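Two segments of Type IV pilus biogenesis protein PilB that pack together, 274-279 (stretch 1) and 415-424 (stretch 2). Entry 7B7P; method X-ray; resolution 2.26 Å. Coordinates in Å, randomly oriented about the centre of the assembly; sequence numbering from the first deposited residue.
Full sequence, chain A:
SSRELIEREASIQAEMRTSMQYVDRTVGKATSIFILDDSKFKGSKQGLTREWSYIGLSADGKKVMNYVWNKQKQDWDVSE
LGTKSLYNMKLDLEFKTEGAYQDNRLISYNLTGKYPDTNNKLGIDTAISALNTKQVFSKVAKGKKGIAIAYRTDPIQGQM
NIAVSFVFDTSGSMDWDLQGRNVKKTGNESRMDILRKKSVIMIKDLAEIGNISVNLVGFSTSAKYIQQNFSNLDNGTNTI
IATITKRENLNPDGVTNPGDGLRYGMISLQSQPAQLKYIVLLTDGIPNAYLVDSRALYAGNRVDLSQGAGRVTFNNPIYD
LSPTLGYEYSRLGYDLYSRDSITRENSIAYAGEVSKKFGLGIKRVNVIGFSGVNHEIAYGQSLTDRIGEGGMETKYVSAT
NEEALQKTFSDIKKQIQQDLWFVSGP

Stretch 1 274-279: AQLKYI
Stretch 2 415-424: QIQQDLWFVS

In the pilus biogenesis protein PilB, a β-strand packs against an α-helix. Stretch 1 enters through a loop, Ala274 and Gln275, and becomes a strand at Leu276 to Ile279 with extended torsions (phi/psi -112/122, -126/139, -139/139 and -108/133). Stretch 2 continues a helix that begins earlier in the chain, with i to i+4 backbone bonds such as Asp419 N to Gln415 O (3.0 Å), Leu420 N to Ile416 O (2.9 Å) and Val423 N to Asp419 O (2.9 Å). The two axes run nearly antiparallel, at 160°, and approach to 10.2 Å; in register, Leu276 CA lies nearest Leu420 CA, 7.7 Å apart. About 310 Å² is buried, both sides summed.

Alternation in the strand sends the CA-to-CB bonds of Leu276 and Tyr278 toward the helix, while the side chains of Lys277 and Ile279 lie out of its reach. The helix answers with Ile416, Asp419, Leu420 and Val423, spaced three or four residues apart except for the adjacent pair Asp419 and Leu420; the CA-to-CB bonds of Gln417, Gln418 and Trp421 point away.

One hydrogen bond crosses the interface: Tyr278 (chi1 -65°, m; chi2 -79°) reaches across so that its OH donates to Asp419 OD2 at 2.7 Å. The carboxylate, with chi1 -63° (m) and chi2 -28°, meets the ring at its edge, near the ring plane. Both Asp419 oxygens also have hydrogen-bond partners elsewhere in the structure, and Gln415, one turn earlier on the helix, donates from NE2 to Asp419 OD1 at 3.3 Å. The buried acid is therefore well satisfied.

The same ring makes a CH-pi contact. The CA-to-CB bond of Ile416 (m, t) runs sideways relative to the strand, and its CG1 lies over one face of the Tyr278 ring, 3.7 Å from the centroid and 11° off the normal; Ile416 CG1 is also 3.7 Å from Tyr278 CZ. Tyrosine suits this place by combining an apolar face for the isoleucine with a hydroxyl at the far end of the ring, where it reaches Asp419.

Apolar contacts centre on buried Leu276 (m, t), whose CD1 sits 3.8 Å from Leu420 CA, 4.1 Å from Leu420 CD1 and 4.1 Å from Val423 CG1. Leu276 CD1 also lies 4.2 Å from Asp419 CB, so it packs against helix backbone and side chains alike. Leucine suits this buried place because its branched hydrocarbon side chain leaves no polar group unpaired. The CA-to-CB bond of Leu420 (t, p) runs sideways to the strand, whereas that of Val423 (chi1 78°, p) points toward it. At the exposed margin, Gln275 (chi1 -168°, t) brings NE2 to 3.8 Å from Val423 CG2, a van der Waals contact; valine thus offers one methyl to Leu276 and the other to Gln275.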

# COMPACT_ATOMS: atom_id res chain seq x y z
N ALA A 274 -3.70 -13.31 -6.73
CA ALA A 274 -4.08 -11.94 -6.38
C ALA A 274 -3.49 -10.89 -7.30
O ALA A 274 -2.37 -11.03 -7.79
CB ALA A 274 -3.66 -11.64 -4.94
N GLN A 275 -4.23 -9.81 -7.54
CA GLN A 275 -3.72 -8.74 -8.38
C GLN A 275 -3.00 -7.65 -7.59
O GLN A 275 -2.22 -6.89 -8.17
CB GLN A 275 -4.87 -8.15 -9.19
CG GLN A 275 -4.45 -7.22 -10.31
CD GLN A 275 -5.15 -5.88 -10.20
OE1 GLN A 275 -6.19 -5.76 -9.54
NE2 GLN A 275 -4.58 -4.85 -10.85
N LEU A 276 -3.23 -7.56 -6.28
CA LEU A 276 -2.46 -6.69 -5.40
C LEU A 276 -1.65 -7.57 -4.47
O LEU A 276 -2.22 -8.39 -3.74
CB LEU A 276 -3.37 -5.75 -4.61
CG LEU A 276 -4.11 -4.70 -5.43
CD1 LEU A 276 -4.99 -3.80 -4.56
CD2 LEU A 276 -3.12 -3.88 -6.21
N LYS A 277 -0.31 -7.40 -4.48
CA LYS A 277 0.60 -8.25 -3.71
C LYS A 277 1.51 -7.40 -2.84
O LYS A 277 2.05 -6.38 -3.29
CB LYS A 277 1.45 -9.14 -4.64
CG LYS A 277 0.64 -10.07 -5.53
CD LYS A 277 1.57 -10.84 -6.48
CE LYS A 277 0.78 -11.54 -7.57
NZ LYS A 277 1.33 -12.87 -7.85
N TYR A 278 1.73 -7.86 -1.61
CA TYR A 278 2.39 -7.06 -0.60
C TYR A 278 3.37 -7.89 0.21
O TYR A 278 3.05 -9.02 0.60
CB TYR A 278 1.36 -6.43 0.35
CG TYR A 278 0.46 -5.42 -0.33
CD1 TYR A 278 0.90 -4.13 -0.59
CD2 TYR A 278 -0.83 -5.77 -0.71
CE1 TYR A 278 0.08 -3.22 -1.20
CE2 TYR A 278 -1.65 -4.86 -1.32
CZ TYR A 278 -1.20 -3.59 -1.57
OH TYR A 278 -2.02 -2.69 -2.19
N ILE A 279 4.53 -7.31 0.51
CA ILE A 279 5.42 -7.81 1.55
C ILE A 279 5.39 -6.85 2.74
O ILE A 279 5.51 -5.63 2.57
CB ILE A 279 6.86 -7.96 1.02
CG1 ILE A 279 6.91 -8.99 -0.10
CG2 ILE A 279 7.82 -8.30 2.18
CD1 ILE A 279 7.10 -10.42 0.38
N GLN A 415 -3.52 1.77 3.95
CA GLN A 415 -2.95 2.03 2.63
C GLN A 415 -3.27 0.93 1.63
O GLN A 415 -3.37 1.19 0.43
CB GLN A 415 -1.44 2.23 2.76
CG GLN A 415 -0.75 2.48 1.44
CD GLN A 415 -1.13 3.82 0.82
OE1 GLN A 415 -0.74 4.88 1.33
NE2 GLN A 415 -1.88 3.77 -0.29
N ILE A 416 -3.42 -0.32 2.10
CA ILE A 416 -3.82 -1.39 1.19
C ILE A 416 -5.27 -1.20 0.78
O ILE A 416 -5.61 -1.29 -0.41
CB ILE A 416 -3.60 -2.76 1.84
CG1 ILE A 416 -2.10 -3.07 1.98
CG2 ILE A 416 -4.32 -3.87 1.05
CD1 ILE A 416 -1.83 -4.14 3.04
N GLN A 417 -6.13 -0.92 1.76
CA GLN A 417 -7.52 -0.56 1.48
C GLN A 417 -7.61 0.51 0.40
O GLN A 417 -8.46 0.44 -0.48
CB GLN A 417 -8.19 -0.10 2.77
CG GLN A 417 -9.63 0.37 2.58
CD GLN A 417 -10.58 -0.78 2.32
OE1 GLN A 417 -11.12 -1.38 3.25
NE2 GLN A 417 -10.78 -1.10 1.04
N GLN A 418 -6.70 1.49 0.43
CA GLN A 418 -6.76 2.58 -0.53
C GLN A 418 -6.19 2.21 -1.90
O GLN A 418 -6.68 2.73 -2.92
CB GLN A 418 -6.04 3.80 0.02
CG GLN A 418 -6.96 4.67 0.88
CD GLN A 418 -6.90 6.14 0.49
OE1 GLN A 418 -6.12 6.55 -0.38
NE2 GLN A 418 -7.77 6.95 1.11
N ASP A 419 -5.16 1.36 -1.97
CA ASP A 419 -4.79 0.79 -3.26
C ASP A 419 -5.95 0.02 -3.87
O ASP A 419 -6.22 0.14 -5.07
CB ASP A 419 -3.58 -0.14 -3.11
CG ASP A 419 -2.33 0.59 -2.64
OD1 ASP A 419 -2.19 1.81 -2.90
OD2 ASP A 419 -1.49 -0.09 -2.00
N LEU A 420 -6.64 -0.77 -3.04
CA LEU A 420 -7.80 -1.54 -3.51
C LEU A 420 -8.87 -0.62 -4.10
O LEU A 420 -9.33 -0.84 -5.22
CB LEU A 420 -8.36 -2.35 -2.35
CG LEU A 420 -9.48 -3.32 -2.74
CD1 LEU A 420 -8.96 -4.36 -3.73
CD2 LEU A 420 -10.05 -3.98 -1.52
N TRP A 421 -9.27 0.40 -3.34
CA TRP A 421 -10.22 1.38 -3.86
C TRP A 421 -9.73 2.01 -5.15
O TRP A 421 -10.48 2.14 -6.12
CB TRP A 421 -10.49 2.46 -2.79
CG TRP A 421 -11.58 2.04 -1.90
CD1 TRP A 421 -11.48 1.62 -0.59
CD2 TRP A 421 -12.96 1.95 -2.25
NE1 TRP A 421 -12.73 1.29 -0.11
CE2 TRP A 421 -13.65 1.48 -1.11
CE3 TRP A 421 -13.69 2.23 -3.42
CZ2 TRP A 421 -15.03 1.29 -1.11
CZ3 TRP A 421 -15.06 2.03 -3.41
CH2 TRP A 421 -15.72 1.57 -2.27
N PHE A 422 -8.45 2.38 -5.18
CA PHE A 422 -7.93 3.13 -6.31
C PHE A 422 -7.87 2.29 -7.58
O PHE A 422 -7.97 2.85 -8.69
CB PHE A 422 -6.54 3.65 -5.98
CG PHE A 422 -6.31 5.05 -6.41
CD1 PHE A 422 -5.96 5.32 -7.72
CD2 PHE A 422 -6.42 6.10 -5.51
CE1 PHE A 422 -5.74 6.63 -8.14
CE2 PHE A 422 -6.20 7.41 -5.91
CZ PHE A 422 -5.86 7.68 -7.23
N VAL A 423 -7.71 0.98 -7.46
CA VAL A 423 -7.56 0.13 -8.64
C VAL A 423 -8.91 -0.38 -9.13
O VAL A 423 -9.10 -0.56 -10.34
CB VAL A 423 -6.58 -1.02 -8.35
CG1 VAL A 423 -7.24 -2.15 -7.52
CG2 VAL A 423 -5.99 -1.55 -9.66
N SER A 424 -9.87 -0.58 -8.23
CA SER A 424 -11.24 -0.80 -8.66
C SER A 424 -11.83 0.44 -9.32
O SER A 424 -12.82 0.34 -10.05
CB SER A 424 -12.11 -1.25 -7.48
OG SER A 424 -11.40 -2.13 -6.62